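Local coordinates for protein 5'-nucleotidase SurE (Aquifex aeolicus, PDB 2WQK) that probably removes the phosphate from nucleoside 5'-monophosphates as a divalent-metal-dependent phosphatase of the SurE family, at residues D87-N98 and I120-G129; D157-L167 and G224-D234. All coordinates share one frame; numbering follows the deposited sequence. Where two conformers were deposited one is given.

Interaction 1 (D87-N98 and I120-G129). With NA (sodium ion), chain D; SO4 (sulfate ion), chain C.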
# COMPACT_ATOMS: atom_id res chain seq x y z
N ASP A 87 29.67 6.98 15.86
CA ASP A 87 29.54 7.45 17.21
C ASP A 87 28.09 7.46 17.66
O ASP A 87 27.81 7.22 18.85
CB ASP A 87 30.18 8.83 17.36
CG ASP A 87 31.67 8.78 17.12
OD1 ASP A 87 32.37 8.57 18.12
OD2 ASP A 87 32.14 8.83 15.96
N LEU A 88 27.21 7.80 16.73
CA LEU A 88 25.77 7.86 17.00
C LEU A 88 24.98 7.48 15.76
O LEU A 88 25.44 7.67 14.63
CB LEU A 88 25.29 9.28 17.39
CG LEU A 88 25.81 9.91 18.69
CD1 LEU A 88 25.60 11.45 18.74
CD2 LEU A 88 25.16 9.29 19.89
N VAL A 89 23.80 6.88 16.01
CA VAL A 89 22.76 6.77 15.01
C VAL A 89 21.71 7.81 15.39
O VAL A 89 21.29 7.88 16.57
CB VAL A 89 22.11 5.35 14.97
CG1 VAL A 89 20.84 5.42 14.15
CG2 VAL A 89 23.15 4.33 14.45
N LEU A 90 21.33 8.63 14.41
CA LEU A 90 20.38 9.74 14.61
C LEU A 90 19.26 9.54 13.62
O LEU A 90 19.48 9.11 12.51
CB LEU A 90 21.08 11.08 14.32
CG LEU A 90 22.33 11.32 15.20
CD1 LEU A 90 23.05 12.62 14.77
CD2 LEU A 90 22.02 11.36 16.68
N SER A 91 18.03 9.82 14.06
CA SER A 91 16.88 9.64 13.21
C SER A 91 15.97 10.85 13.31
O SER A 91 15.57 11.22 14.40
CB SER A 91 16.10 8.39 13.70
OG SER A 91 15.03 8.11 12.86
N GLY A 92 15.69 11.46 12.18
CA GLY A 92 14.87 12.68 12.14
C GLY A 92 15.50 13.73 11.24
O GLY A 92 16.34 13.40 10.39
N ILE A 93 15.07 14.99 11.38
CA ILE A 93 14.00 15.45 12.24
C ILE A 93 12.67 15.14 11.63
O ILE A 93 12.38 15.52 10.50
CB ILE A 93 14.05 16.99 12.41
CG1 ILE A 93 15.40 17.43 12.99
CG2 ILE A 93 12.87 17.49 13.28
CD1 ILE A 93 15.83 18.87 12.60
N ASN A 94 11.84 14.41 12.38
CA ASN A 94 10.53 14.05 11.87
C ASN A 94 9.63 15.24 11.64
O ASN A 94 9.64 16.17 12.41
CB ASN A 94 9.80 13.08 12.83
CG ASN A 94 8.62 12.36 12.14
OD1 ASN A 94 8.79 11.78 11.07
ND2 ASN A 94 7.42 12.41 12.78
N GLU A 95 8.82 15.12 10.59
CA GLU A 95 7.80 16.09 10.29
C GLU A 95 6.58 15.72 11.15
O GLU A 95 5.63 15.05 10.68
CB GLU A 95 7.43 16.04 8.81
CG GLU A 95 8.55 16.28 7.84
CD GLU A 95 8.12 15.99 6.40
OE1 GLU A 95 7.10 15.25 6.19
OE2 GLU A 95 8.79 16.50 5.49
N GLY A 96 6.64 16.08 12.41
CA GLY A 96 5.55 15.93 13.35
C GLY A 96 6.07 15.24 14.59
O GLY A 96 7.18 14.68 14.59
N PRO A 97 5.32 15.33 15.69
CA PRO A 97 5.78 14.79 16.96
C PRO A 97 5.71 13.28 17.09
O PRO A 97 4.95 12.62 16.36
CB PRO A 97 4.85 15.44 17.98
CG PRO A 97 3.60 15.65 17.20
CD PRO A 97 3.99 15.94 15.77
N ASN A 98 6.49 12.77 18.05
CA ASN A 98 6.39 11.37 18.48
C ASN A 98 6.42 11.32 20.00
O ASN A 98 7.49 11.26 20.63
CB ASN A 98 7.51 10.58 17.84
CG ASN A 98 7.22 10.29 16.39
OD1 ASN A 98 6.24 9.59 16.06
ND2 ASN A 98 8.06 10.83 15.48
N ILE A 120 24.89 0.82 19.26
CA ILE A 120 25.35 2.20 18.97
C ILE A 120 24.43 3.18 19.72
O ILE A 120 23.23 3.05 19.63
CB ILE A 120 25.25 2.53 17.47
CG1 ILE A 120 25.96 1.46 16.60
CG2 ILE A 120 25.78 3.96 17.23
CD1 ILE A 120 25.47 1.32 15.14
N PRO A 121 24.98 4.16 20.44
CA PRO A 121 24.15 5.16 21.11
C PRO A 121 23.30 5.88 20.05
O PRO A 121 23.79 6.19 18.94
CB PRO A 121 25.15 6.09 21.78
CG PRO A 121 26.44 5.29 21.81
CD PRO A 121 26.42 4.36 20.69
N SER A 122 22.03 6.16 20.40
CA SER A 122 21.08 6.59 19.38
C SER A 122 20.05 7.59 19.90
O SER A 122 19.67 7.54 21.06
CB SER A 122 20.39 5.42 18.69
OG SER A 122 21.29 4.44 18.20
N ILE A 123 19.60 8.47 19.00
CA ILE A 123 18.67 9.54 19.34
C ILE A 123 17.71 9.75 18.19
O ILE A 123 18.12 9.77 17.02
CB ILE A 123 19.41 10.90 19.56
CG1 ILE A 123 20.58 10.77 20.52
CG2 ILE A 123 18.45 11.94 20.01
CD1 ILE A 123 21.44 12.06 20.63
N ALA A 124 16.43 9.87 18.54
CA ALA A 124 15.35 10.24 17.60
C ALA A 124 14.99 11.72 17.85
O ALA A 124 14.89 12.10 19.03
CB ALA A 124 14.08 9.38 17.83
N PHE A 125 14.76 12.49 16.77
CA PHE A 125 14.35 13.89 16.90
C PHE A 125 13.07 14.07 16.08
O PHE A 125 13.02 13.69 14.90
CB PHE A 125 15.41 14.78 16.24
CG PHE A 125 16.77 14.74 16.93
CD1 PHE A 125 16.98 15.46 18.11
CD2 PHE A 125 17.85 14.07 16.37
CE1 PHE A 125 18.23 15.45 18.73
CE2 PHE A 125 19.10 14.09 17.00
CZ PHE A 125 19.28 14.77 18.15
N SER A 126 12.08 14.70 16.71
CA SER A 126 10.79 14.99 16.07
C SER A 126 10.38 16.43 16.40
O SER A 126 10.63 16.90 17.49
CB SER A 126 9.72 14.02 16.60
OG SER A 126 10.10 12.70 16.31
N ALA A 127 9.75 17.08 15.41
CA ALA A 127 9.23 18.45 15.53
C ALA A 127 7.78 18.46 16.04
O ALA A 127 6.91 17.84 15.42
CB ALA A 127 9.28 19.15 14.14
N PHE A 128 7.54 19.19 17.11
CA PHE A 128 6.19 19.37 17.66
C PHE A 128 5.60 20.60 17.00
O PHE A 128 5.76 21.74 17.48
CB PHE A 128 6.21 19.52 19.17
CG PHE A 128 4.84 19.77 19.78
CD1 PHE A 128 3.89 18.74 19.82
CD2 PHE A 128 4.53 20.98 20.36
CE1 PHE A 128 2.67 18.90 20.38
CE2 PHE A 128 3.28 21.16 20.94
CZ PHE A 128 2.36 20.12 20.95
N GLY A 129 5.00 20.33 15.85
CA GLY A 129 4.34 21.34 15.01
C GLY A 129 3.60 20.61 13.92
O GLY A 129 3.82 19.40 13.68
NA NA D . 7.19 10.82 9.68
S SO4 C . 7.01 8.70 11.95
O1 SO4 C . 6.07 9.82 11.93
O2 SO4 C . 7.78 8.75 10.68
O3 SO4 C . 7.94 8.84 13.01
O4 SO4 C . 6.30 7.38 12.05
O HOH W 1 5.34 12.39 9.98

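Interaction 2 (D157-L167 and G224-D234)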
# COMPACT_ATOMS: atom_id res chain seq x y z
N ASP A 157 20.96 0.58 28.64
CA ASP A 157 19.64 0.08 28.22
C ASP A 157 18.83 1.28 27.82
O ASP A 157 17.67 1.43 28.25
CB ASP A 157 18.95 -0.71 29.38
CG ASP A 157 17.55 -1.23 29.01
OD1 ASP A 157 17.31 -1.57 27.82
OD2 ASP A 157 16.70 -1.30 29.96
N THR A 158 19.41 2.20 27.02
CA THR A 158 18.60 3.37 26.76
C THR A 158 18.89 3.93 25.36
O THR A 158 19.99 3.85 24.87
CB THR A 158 18.97 4.47 27.82
OG1 THR A 158 18.80 3.93 29.15
CG2 THR A 158 18.12 5.73 27.68
N TYR A 159 17.87 4.54 24.79
CA TYR A 159 18.06 5.45 23.64
C TYR A 159 17.15 6.64 23.88
O TYR A 159 16.23 6.55 24.69
CB TYR A 159 17.86 4.77 22.29
CG TYR A 159 16.48 4.17 22.06
CD1 TYR A 159 15.62 4.74 21.15
CD2 TYR A 159 16.06 2.99 22.71
CE1 TYR A 159 14.35 4.25 20.93
CE2 TYR A 159 14.78 2.48 22.47
CZ TYR A 159 13.94 3.11 21.58
OH TYR A 159 12.68 2.62 21.34
N LEU A 160 17.46 7.78 23.25
CA LEU A 160 16.74 9.01 23.55
C LEU A 160 15.68 9.34 22.50
O LEU A 160 15.94 9.27 21.32
CB LEU A 160 17.72 10.19 23.68
CG LEU A 160 18.83 10.00 24.70
CD1 LEU A 160 19.74 11.27 24.69
CD2 LEU A 160 18.34 9.69 26.10
N ASN A 161 14.54 9.81 23.00
CA ASN A 161 13.45 10.29 22.19
C ASN A 161 13.23 11.78 22.44
O ASN A 161 12.91 12.16 23.55
CB ASN A 161 12.14 9.56 22.45
CG ASN A 161 11.10 9.93 21.43
OD1 ASN A 161 11.40 9.99 20.22
ND2 ASN A 161 9.87 10.25 21.90
N VAL A 162 13.56 12.59 21.42
CA VAL A 162 13.58 14.07 21.60
C VAL A 162 12.50 14.70 20.76
O VAL A 162 12.39 14.39 19.56
CB VAL A 162 14.96 14.64 21.21
CG1 VAL A 162 15.00 16.17 21.42
CG2 VAL A 162 16.08 13.95 22.00
N ASN A 163 11.68 15.56 21.38
CA ASN A 163 10.68 16.35 20.64
C ASN A 163 11.00 17.82 20.88
O ASN A 163 11.27 18.21 22.03
CB ASN A 163 9.26 16.04 21.10
CG ASN A 163 8.75 14.73 20.52
OD1 ASN A 163 8.00 14.72 19.53
ND2 ASN A 163 9.16 13.58 21.15
N ILE A 164 10.94 18.60 19.81
CA ILE A 164 11.30 20.03 19.88
C ILE A 164 10.13 20.87 19.44
O ILE A 164 9.60 20.67 18.36
CB ILE A 164 12.51 20.37 18.98
CG1 ILE A 164 13.69 19.40 19.20
CG2 ILE A 164 12.94 21.84 19.15
CD1 ILE A 164 13.66 18.15 18.23
N PRO A 165 9.72 21.85 20.27
CA PRO A 165 8.68 22.78 19.85
C PRO A 165 9.02 23.57 18.59
O PRO A 165 10.19 23.86 18.34
CB PRO A 165 8.62 23.78 21.02
CG PRO A 165 9.28 23.24 22.13
CD PRO A 165 10.20 22.13 21.62
N ASN A 166 7.99 23.95 17.83
CA ASN A 166 8.18 24.73 16.63
C ASN A 166 8.34 26.20 16.98
O ASN A 166 7.41 26.99 16.80
CB ASN A 166 7.02 24.54 15.67
CG ASN A 166 7.28 25.16 14.33
OD1 ASN A 166 8.42 25.31 13.93
ND2 ASN A 166 6.21 25.52 13.61
N LEU A 167 9.50 26.52 17.52
CA LEU A 167 9.85 27.87 17.92
C LEU A 167 11.20 28.26 17.37
O LEU A 167 12.06 27.41 17.10
CB LEU A 167 9.92 27.94 19.44
CG LEU A 167 8.64 27.75 20.24
CD1 LEU A 167 8.93 27.54 21.72
CD2 LEU A 167 7.70 28.94 20.04
N GLY A 224 6.79 24.92 25.65
CA GLY A 224 7.93 25.57 25.01
C GLY A 224 9.30 25.06 25.38
O GLY A 224 10.31 25.69 25.10
N TYR A 225 9.35 23.86 25.96
CA TYR A 225 10.61 23.21 26.30
C TYR A 225 10.84 22.02 25.34
O TYR A 225 9.90 21.35 24.91
CB TYR A 225 10.55 22.64 27.70
CG TYR A 225 10.41 23.68 28.78
CD1 TYR A 225 11.53 24.25 29.33
CD2 TYR A 225 9.17 24.01 29.26
CE1 TYR A 225 11.40 25.23 30.35
CE2 TYR A 225 9.03 24.97 30.26
CZ TYR A 225 10.15 25.56 30.79
OH TYR A 225 9.97 26.53 31.78
N VAL A 226 12.11 21.74 25.09
CA VAL A 226 12.51 20.49 24.45
C VAL A 226 12.26 19.37 25.46
O VAL A 226 12.53 19.51 26.66
CB VAL A 226 13.98 20.50 24.05
CG1 VAL A 226 14.40 19.15 23.46
CG2 VAL A 226 14.21 21.63 23.04
N SER A 227 11.71 18.25 24.96
CA SER A 227 11.53 17.04 25.74
C SER A 227 12.57 16.01 25.34
O SER A 227 12.67 15.69 24.16
CB SER A 227 10.16 16.44 25.41
OG SER A 227 10.04 15.11 25.89
N VAL A 228 13.26 15.45 26.33
CA VAL A 228 14.17 14.32 26.09
C VAL A 228 13.75 13.19 27.02
O VAL A 228 13.89 13.30 28.22
CB VAL A 228 15.65 14.69 26.35
CG1 VAL A 228 16.53 13.48 26.07
CG2 VAL A 228 16.11 15.95 25.56
N THR A 229 13.23 12.08 26.44
CA THR A 229 12.80 10.93 27.23
C THR A 229 13.79 9.78 26.99
O THR A 229 14.02 9.40 25.84
CB THR A 229 11.42 10.43 26.78
OG1 THR A 229 10.47 11.50 26.83
CG2 THR A 229 10.95 9.22 27.66
N PRO A 230 14.34 9.21 28.08
CA PRO A 230 15.17 8.01 27.95
C PRO A 230 14.21 6.81 27.88
O PRO A 230 13.38 6.60 28.79
CB PRO A 230 15.98 7.98 29.25
CG PRO A 230 15.09 8.65 30.26
CD PRO A 230 14.18 9.62 29.50
N LEU A 231 14.33 6.05 26.80
CA LEU A 231 13.47 4.88 26.57
C LEU A 231 14.28 3.61 26.81
O LEU A 231 15.45 3.51 26.42
CB LEU A 231 13.00 4.86 25.12
CG LEU A 231 12.15 6.04 24.63
CD1 LEU A 231 11.80 5.94 23.12
CD2 LEU A 231 10.87 6.14 25.50
N HIS A 232 13.59 2.62 27.39
CA HIS A 232 14.12 1.28 27.47
C HIS A 232 14.25 0.65 26.10
O HIS A 232 13.32 0.72 25.30
CB HIS A 232 13.16 0.36 28.25
CG HIS A 232 13.20 0.50 29.72
ND1 HIS A 232 14.27 0.07 30.48
CD2 HIS A 232 12.24 0.90 30.60
CE1 HIS A 232 13.98 0.27 31.77
NE2 HIS A 232 12.76 0.76 31.86
N LEU A 233 15.38 -0.04 25.85
CA LEU A 233 15.44 -0.94 24.73
C LEU A 233 14.74 -2.28 25.08
O LEU A 233 13.96 -2.81 24.29
CB LEU A 233 16.89 -1.25 24.32
CG LEU A 233 16.90 -2.21 23.10
CD1 LEU A 233 16.04 -1.76 21.86
CD2 LEU A 233 18.33 -2.51 22.70
N ASP A 234 15.00 -2.77 26.29
CA ASP A 234 14.43 -4.05 26.73
C ASP A 234 13.07 -3.76 27.32
O ASP A 234 12.96 -3.00 28.28
CB ASP A 234 15.39 -4.65 27.75
CG ASP A 234 15.02 -6.06 28.21
OD1 ASP A 234 13.84 -6.49 28.03
OD2 ASP A 234 15.97 -6.68 28.83
O HOH W 2 12.01 0.59 22.89
O HOH W 3 10.40 13.42 23.83
O HOH W 4 9.01 11.22 24.54

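Interaction 1 (D87-N98 and I120-G129)
L88 starts the pairing by laying CD2 at about a right angle across the ring of P121, 3.7 Å from P121 CB. V89 follows with its backbone N on P121 O and its O taking I123 N, while V89 CG2 packs 3.8 Å from I120 CG2. L90 runs alongside I123, and its CD2 also reaches the edge of the F125 ring at CE2 (4.0 Å); large apolar side chains suit this buried, helix-covered face. S91 extends the parallel ladder, but at G92 the register slips by one residue in a beta bulge, and a cis peptide precedes I93. A side chain at G92 would collide with F125 O. Beyond the bulge, I93 CG2 rests 4.0 Å from A127 CB, and N94 N bonds to F125 O. N94 CG stands anti to the backbone N (chi1 -163°), which carries OD1 to the sodium ion at 2.3 Å, while ND2 binds G96 O from above its carbonyl plane. The sodium, also held by D10 and S40, sits where a divalent metal probably binds. P97 CB meets the edge of the F128 ring in its plane. N98 closes the run: its ND2 bonds almost straight, 2.9 Å and 170°, to S126 OG, in the amide plane, and also reaches O3 of a sulfate, probably from the crystallisation liquor, that may mark the place of a substrate phosphate. With an alanine in place of this asparagine, S126 OG would probably lose its amide donor and the sulfate one of its hydrogen bonds. The two strands form a beta-alpha-beta unit with helix 107-117; L90, I93 and F125 pack on helix 15-24, L88, F125 and A127 on helix 135-152, and strands 3-7 and 158-165 flank the pair.

Interaction 2 (D157-L167 and G224-D234)
Y159 lays one face of its ring against L231, whose CB stands 4.2 Å from the ring centroid in a CH-pi contact. The ring gets there because CG sits between the backbone N and the carbonyl carbon (chi1 60°). A leucine suits this spot: its CB lies over the ring while CD1 reaches both Y159 CE1 and N161 CB. A water joins Y159 OH to H232 O. Paired antiparallel backbone bonds tie Y159 to L231, N161 to T229 and N163 to S227. On the other face V162 CG1 touches V226 CG1 (3.7 Å), and T158 CG2 presses tightly on P230 CB. Just ahead of the strand, D157 uses both carboxylate oxygens: OD1 accepts D234 N at 3.0 Å through its syn lone pair and L233 N weakly, while OD2 takes H232 ND1 at 2.8 Å, from above the carboxylate plane but within the imidazole plane. The H232 ring also meets H232 of the second subunit. One face is largely apolar; the other mixes the Y159-L231 contact with N161 and N163, bonded to N98, and S227 and T229, bonded to T178, with waters between. The carboxylate is likely to favour a protonated H232 and to fix its ring at the subunit interface.

Interactions 1 and 2 are two strand pairings of one mixed sheet, their centres about 8 Å apart, separated by the pairing of strands 122-128 and 158-165: A124 O lies 2.8 Å from V162 N and F128 N 2.8 Å from I164 O, both probable hydrogen bonds. Interaction 1 supplies N94 to the metal site, which D10 and S40 complete, at the C-terminal end of its parallel strands. Interaction 2 reaches it at second hand: N163 OD1 accepts N98 N and N161 ND2 donates to N98 O, so both polar residues hold the loop that bears the sulfate-binding asparagine. The side chain of N163 remains about 11 Å from the sodium ion. At its far end, interaction 2 faces the second subunit.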